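Local structure of levoglucosan dehydrogenase (6A3F) at residues W195-S200 with A284-H289; V268-R273 with D391-S396. The protein oxidises levoglucosan at C3 to 3-dehydrolevoglucosan with NAD(+) as hydride acceptor, working as a homotetramer of the Gfo/Idh/MocA family. One frame throughout, in Å; residues are numbered along the deposited sequence.

Interaction 1 of 2, residues W195-S200 with A284-H289; sequences WRFQKS and ATRNAH. With SO4 (sulfate ion), chain E.
Arg286 reaches across to the turn at Arg196 and Phe197 with an almost fully stretched side chain, a way for one long residue to join backbones that stay 10.9 Å apart at their nearest CA atoms, those of Phe197 and Arg286. NH1 of Arg286 gives a nearly straight hydrogen bond (163°) to the backbone O of Arg196 at 3.1 Å; the oxygen lies close to the guanidinium plane, while the donor stands well above the carbonyl plane. A water that accepts from Arg286 NH2 lies within hydrogen-bonding distance of that same oxygen, and NH2 also forms a salt bridge with Asp209, a levoglucosan-binding residue. Phe197 CE1 approaches Arg286 NH1 to 3.6 Å, ring and guanidinium inclined by 60°.

Arg196, which binds levoglucosan and NADH, turns its own guanidinium away from Arg286. With CG beside the backbone N (chi1 -67°) and an extended chain, its CG lies over the centre of one face of the Trp195 indole, and CZ2 of that ring lies against one face of the guanidinium. Arg196 NH1 donates a hydrogen bond to O2 of a sulfate, probably from the crystallisation liquor, at 2.6 Å, and Trp195 NE1 donates one to its O4 at 3.1 Å. Asp209 comes from helix 206-221, whereas Arg286 directly follows strand 279-285 of the large mixed sheet.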
loop_
_atom_site.group_PDB
_atom_site.type_symbol
_atom_site.label_atom_id
_atom_site.label_comp_id
_atom_site.label_asym_id
_atom_site.label_seq_id
_atom_site.Cartn_x
_atom_site.Cartn_y
_atom_site.Cartn_z
ATOM N N TRP B 195 6.027 30.313 -18.653
ATOM C CA TRP B 195 7.375 30.145 -19.132
ATOM C C TRP B 195 7.760 28.661 -19.204
ATOM O O TRP B 195 8.618 28.310 -20.027
ATOM C CB TRP B 195 8.376 30.938 -18.303
ATOM C CG TRP B 195 8.687 30.393 -16.939
ATOM C CD1 TRP B 195 8.090 30.770 -15.772
ATOM C CD2 TRP B 195 9.682 29.400 -16.582
ATOM N NE1 TRP B 195 8.652 30.099 -14.719
ATOM C CE2 TRP B 195 9.618 29.243 -15.181
ATOM C CE3 TRP B 195 10.626 28.640 -17.299
ATOM C CZ2 TRP B 195 10.446 28.352 -14.480
ATOM C CZ3 TRP B 195 11.454 27.777 -16.611
ATOM C CH2 TRP B 195 11.375 27.647 -15.210
ATOM N N ARG B 196 7.200 27.833 -18.316
ATOM C CA ARG B 196 7.550 26.401 -18.312
ATOM C C ARG B 196 7.035 25.710 -19.580
ATOM O O ARG B 196 7.444 24.569 -19.848
ATOM C CB ARG B 196 6.956 25.681 -17.078
ATOM C CG ARG B 196 7.551 26.103 -15.747
ATOM C CD ARG B 196 7.032 25.271 -14.584
ATOM N NE ARG B 196 7.802 25.565 -13.393
ATOM C CZ ARG B 196 7.677 26.672 -12.682
ATOM N NH1 ARG B 196 6.752 27.564 -13.014
ATOM N NH2 ARG B 196 8.509 26.915 -11.681
ATOM N N PHE B 197 6.187 26.372 -20.390
ATOM C CA PHE B 197 5.720 25.790 -21.627
ATOM C C PHE B 197 6.367 26.472 -22.837
ATOM O O PHE B 197 5.906 26.236 -23.955
ATOM C CB PHE B 197 4.191 25.821 -21.698
ATOM C CG PHE B 197 3.546 25.001 -20.613
ATOM C CD1 PHE B 197 3.482 23.620 -20.715
ATOM C CD2 PHE B 197 3.092 25.595 -19.447
ATOM C CE1 PHE B 197 2.948 22.853 -19.697
ATOM C CE2 PHE B 197 2.599 24.825 -18.403
ATOM C CZ PHE B 197 2.520 23.456 -18.529
ATOM N N GLN B 198 7.467 27.191 -22.639
ATOM C CA GLN B 198 8.025 28.005 -23.745
ATOM C C GLN B 198 9.480 27.620 -23.959
ATOM O O GLN B 198 10.301 27.931 -23.134
ATOM C CB GLN B 198 7.903 29.490 -23.402
ATOM C CG GLN B 198 6.467 29.943 -23.267
ATOM C CD GLN B 198 6.320 31.439 -23.290
ATOM O OE1 GLN B 198 6.528 32.128 -22.283
ATOM N NE2 GLN B 198 5.898 31.944 -24.436
ATOM N N LYS B 199 9.794 26.992 -25.097
ATOM C CA LYS B 199 11.133 26.503 -25.364
ATOM C C LYS B 199 12.160 27.635 -25.254
ATOM O O LYS B 199 13.317 27.371 -24.942
ATOM C CB LYS B 199 11.144 25.859 -26.756
ATOM C CG LYS B 199 12.478 25.356 -27.283
ATOM C CD LYS B 199 12.273 24.709 -28.656
ATOM C CE LYS B 199 13.422 23.837 -29.082
ATOM N NZ LYS B 199 14.653 24.641 -29.268
ATOM N N SER B 200 11.768 28.863 -25.587
ATOM C CA SER B 200 12.714 30.019 -25.633
ATOM C C SER B 200 13.138 30.455 -24.217
ATOM O O SER B 200 14.202 31.061 -24.061
ATOM C CB SER B 200 12.129 31.185 -26.437
ATOM O OG SER B 200 10.969 31.702 -25.812
ATOM N N ALA B 284 8.926 10.630 -17.797
ATOM C CA ALA B 284 8.377 11.769 -17.020
ATOM C C ALA B 284 7.206 12.375 -17.801
ATOM O O ALA B 284 7.218 12.367 -19.039
ATOM C CB ALA B 284 9.462 12.767 -16.672
ATOM N N THR B 285 6.193 12.872 -17.081
ATOM C CA THR B 285 5.041 13.484 -17.704
ATOM C C THR B 285 4.417 14.514 -16.753
ATOM O O THR B 285 4.494 14.404 -15.518
ATOM C CB THR B 285 4.022 12.417 -18.137
ATOM O OG1 THR B 285 3.065 13.038 -18.995
ATOM C CG2 THR B 285 3.320 11.758 -16.962
ATOM N N ARG B 286 3.750 15.488 -17.381
ATOM C CA ARG B 286 2.881 16.434 -16.731
ATOM C C ARG B 286 1.406 16.043 -16.910
ATOM O O ARG B 286 0.519 16.787 -16.443
ATOM C CB ARG B 286 3.146 17.815 -17.337
ATOM C CG ARG B 286 4.507 18.382 -17.024
ATOM C CD ARG B 286 4.771 19.753 -17.668
ATOM N NE ARG B 286 5.975 20.328 -17.125
ATOM C CZ ARG B 286 6.642 21.352 -17.651
ATOM N NH1 ARG B 286 6.337 21.814 -18.859
ATOM N NH2 ARG B 286 7.610 21.925 -16.961
ATOM N N ASN B 287 1.105 14.886 -17.507
ATOM C CA ASN B 287 -0.247 14.555 -17.961
ATOM C C ASN B 287 -0.675 13.179 -17.451
ATOM O O ASN B 287 -1.153 12.358 -18.220
ATOM C CB ASN B 287 -0.361 14.625 -19.494
ATOM C CG ASN B 287 -0.107 16.018 -20.000
ATOM O OD1 ASN B 287 1.035 16.489 -19.964
ATOM N ND2 ASN B 287 -1.176 16.730 -20.364
ATOM N N ALA B 288 -0.431 12.902 -16.151
ATOM C CA ALA B 288 -0.823 11.665 -15.535
ATOM C C ALA B 288 -1.788 11.928 -14.365
ATOM O O ALA B 288 -1.358 12.110 -13.249
ATOM C CB ALA B 288 0.419 10.951 -15.075
ATOM N N HIS B 289 -3.078 12.002 -14.656
ATOM C CA HIS B 289 -4.094 12.293 -13.651
ATOM C C HIS B 289 -3.899 11.321 -12.478
ATOM O O HIS B 289 -3.768 10.120 -12.689
ATOM C CB HIS B 289 -5.488 12.137 -14.262
ATOM C CG HIS B 289 -5.877 13.303 -15.108
ATOM N ND1 HIS B 289 -6.067 14.570 -14.567
ATOM C CD2 HIS B 289 -6.170 13.383 -16.437
ATOM C CE1 HIS B 289 -6.437 15.399 -15.552
ATOM N NE2 HIS B 289 -6.528 14.685 -16.716
HETATM S S SO4 E . 8.003 30.484 -11.021
HETATM O O1 SO4 E . 9.152 29.569 -10.792
HETATM O O2 SO4 E . 6.851 29.737 -11.613
HETATM O O3 SO4 E . 7.605 31.115 -9.716
HETATM O O4 SO4 E . 8.459 31.520 -11.991
HETATM O O HOH W 1 9.608 23.418 -18.398
#

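Interaction 2 of 2, residues V268-R273 with D391-S396; sequences VMTMIR and DAIVES
A small, buried, apolar helix-on-sheet contact joins strand 267-274 to helix 380-399 and shows how one branched side chain can serve two alternate positions of a strand. Ile393 is the helix residue that does the touching, and its two methyl ends are divided between Val268 and Thr270, whose side chains leave the same side of the strand. Its CG2 meets CG2 of Val268 at 3.9 Å. The longer branch, CG1 and CD1, turns to Thr270, where Ile393 CD1 lies 3.9 Å from Thr270 CG2. Both strand side chains cross Ile393 at about a right angle, and the backbones come closest at Thr270 and Ile393, with 7.1 Å between their CA atoms.

The division follows from the torsions of Ile393: CG1 sits beside the backbone N (chi1 -75°) and CD1 continues it in an extended chain, while CG2 is left beside the carbonyl carbon. Thr270 OG1 donates to the Met271 backbone O at 3.0 Å, with Asn229 O a weak second partner, and the hydroxyl still lies beside CG1 of Ile393 while the methyl meets CD1.

Strand 267-274 runs between strands 225-233 and 279-285 in the mixed sheet of the C-terminal domain. Leu207 of helix 206-221 also packs on Ile393, and Ala211 of that helix touches Val268, so the two helices share this part of the sheet.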
loop_
_atom_site.group_PDB
_atom_site.type_symbol
_atom_site.label_atom_id
_atom_site.label_comp_id
_atom_site.label_asym_id
_atom_site.label_seq_id
_atom_site.Cartn_x
_atom_site.Cartn_y
_atom_site.Cartn_z
ATOM N N VAL B 268 8.350 12.633 -21.719
ATOM C CA VAL B 268 9.525 12.059 -22.283
ATOM C C VAL B 268 9.617 10.604 -21.815
ATOM O O VAL B 268 9.394 10.316 -20.649
ATOM C CB VAL B 268 10.795 12.845 -21.915
ATOM C CG1 VAL B 268 10.995 13.001 -20.416
ATOM C CG2 VAL B 268 12.036 12.224 -22.546
ATOM N N MET B 269 9.878 9.682 -22.732
ATOM C CA MET B 269 10.409 8.395 -22.300
ATOM C C MET B 269 11.715 8.108 -23.034
ATOM O O MET B 269 11.869 8.454 -24.210
ATOM C CB MET B 269 9.399 7.256 -22.490
ATOM C CG MET B 269 9.095 6.848 -23.898
ATOM S SD MET B 269 7.842 5.510 -24.076
ATOM C CE MET B 269 7.384 5.759 -25.792
ATOM N N THR B 270 12.656 7.500 -22.323
ATOM C CA THR B 270 13.938 7.195 -22.939
ATOM C C THR B 270 14.427 5.861 -22.390
ATOM O O THR B 270 14.355 5.646 -21.153
ATOM C CB THR B 270 14.951 8.319 -22.717
ATOM O OG1 THR B 270 16.118 8.008 -23.495
ATOM C CG2 THR B 270 15.340 8.525 -21.266
ATOM N N MET B 271 14.956 5.013 -23.291
ATOM C CA MET B 271 15.751 3.877 -22.862
ATOM C C MET B 271 17.203 4.336 -22.681
ATOM O O MET B 271 17.636 5.379 -23.211
ATOM C CB MET B 271 15.662 2.714 -23.841
ATOM C CG MET B 271 14.246 2.265 -24.187
ATOM S SD MET B 271 14.147 0.695 -25.102
ATOM C CE MET B 271 14.643 1.236 -26.745
ATOM N N ILE B 272 17.963 3.624 -21.847
ATOM C CA ILE B 272 19.285 4.014 -21.441
ATOM C C ILE B 272 20.192 2.788 -21.475
ATOM O O ILE B 272 19.815 1.683 -21.036
ATOM C CB ILE B 272 19.295 4.590 -20.019
ATOM C CG1 ILE B 272 18.327 5.760 -19.853
ATOM C CG2 ILE B 272 20.717 4.910 -19.544
ATOM C CD1 ILE B 272 17.920 5.959 -18.413
ATOM N N ARG B 273 21.384 2.999 -22.052
ATOM C CA ARG B 273 22.473 2.097 -21.820
ATOM C C ARG B 273 23.462 2.818 -20.915
ATOM O O ARG B 273 23.984 3.888 -21.255
ATOM C CB ARG B 273 23.117 1.605 -23.122
ATOM C CG ARG B 273 24.393 0.806 -22.866
ATOM C CD ARG B 273 24.171 -0.600 -22.269
ATOM N NE ARG B 273 23.436 -1.386 -23.261
ATOM C CZ ARG B 273 23.066 -2.645 -23.099
ATOM N NH1 ARG B 273 23.449 -3.308 -22.015
ATOM N NH2 ARG B 273 22.292 -3.208 -23.999
ATOM N N ASP B 391 20.391 16.981 -24.072
ATOM C CA ASP B 391 20.599 17.278 -25.522
ATOM C C ASP B 391 20.582 15.993 -26.359
ATOM O O ASP B 391 20.028 15.990 -27.461
ATOM C CB ASP B 391 21.914 18.006 -25.734
ATOM C CG ASP B 391 21.821 19.480 -25.350
ATOM O OD1 ASP B 391 20.705 20.001 -25.151
ATOM O OD2 ASP B 391 22.870 20.086 -25.302
ATOM N N ALA B 392 21.141 14.914 -25.820
ATOM C CA ALA B 392 21.163 13.624 -26.485
ATOM C C ALA B 392 19.755 13.044 -26.613
ATOM O O ALA B 392 19.404 12.453 -27.627
ATOM C CB ALA B 392 22.105 12.679 -25.789
ATOM N N ILE B 393 18.930 13.236 -25.606
ATOM C CA ILE B 393 17.562 12.735 -25.638
ATOM C C ILE B 393 16.774 13.444 -26.742
ATOM O O ILE B 393 16.044 12.833 -27.515
ATOM C CB ILE B 393 16.950 12.894 -24.223
ATOM C CG1 ILE B 393 17.532 11.832 -23.283
ATOM C CG2 ILE B 393 15.449 12.864 -24.330
ATOM C CD1 ILE B 393 17.099 11.979 -21.824
ATOM N N VAL B 394 16.946 14.742 -26.830
ATOM C CA VAL B 394 16.221 15.556 -27.845
ATOM C C VAL B 394 16.668 15.158 -29.262
ATOM O O VAL B 394 15.855 14.929 -30.130
ATOM C CB VAL B 394 16.440 17.055 -27.586
ATOM C CG1 VAL B 394 15.833 17.900 -28.702
ATOM C CG2 VAL B 394 15.868 17.502 -26.246
ATOM N N GLU B 395 17.944 15.031 -29.464
ATOM C CA GLU B 395 18.478 14.584 -30.764
ATOM C C GLU B 395 18.019 13.149 -31.088
ATOM O O GLU B 395 17.570 12.828 -32.215
ATOM C CB GLU B 395 19.987 14.637 -30.679
ATOM C CG GLU B 395 20.658 14.263 -31.985
ATOM C CD GLU B 395 22.159 14.140 -31.909
ATOM O OE1 GLU B 395 22.756 14.607 -30.920
ATOM O OE2 GLU B 395 22.732 13.576 -32.855
ATOM N N SER B 396 18.129 12.251 -30.102
ATOM C CA SER B 396 17.623 10.895 -30.286
ATOM C C SER B 396 16.153 10.871 -30.734
ATOM O O SER B 396 15.749 10.078 -31.633
ATOM C CB SER B 396 17.777 10.054 -29.032
ATOM O OG SER B 396 16.905 8.949 -29.143
#

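Followed from the N terminus, the chain passes first through 195-200, then the strand 268-273, then 284-289 and last the helical segment 391-396. Interaction 1 closes a loop with 83 residues between its segments and interaction 2 one with 117; because their segments alternate, the loops cross and neither contains the other. Their centres are about 17 Å apart, yet they meet directly in the mixed sheet, where Ala284 N lies 2.9 Å from Val268 O, probably a hydrogen bond between neighbouring strands. Interaction 1 ties the end of this strand pair to the ligand-binding turn, interaction 2 ties its face to the C-terminal helix, and both reach the second subunit.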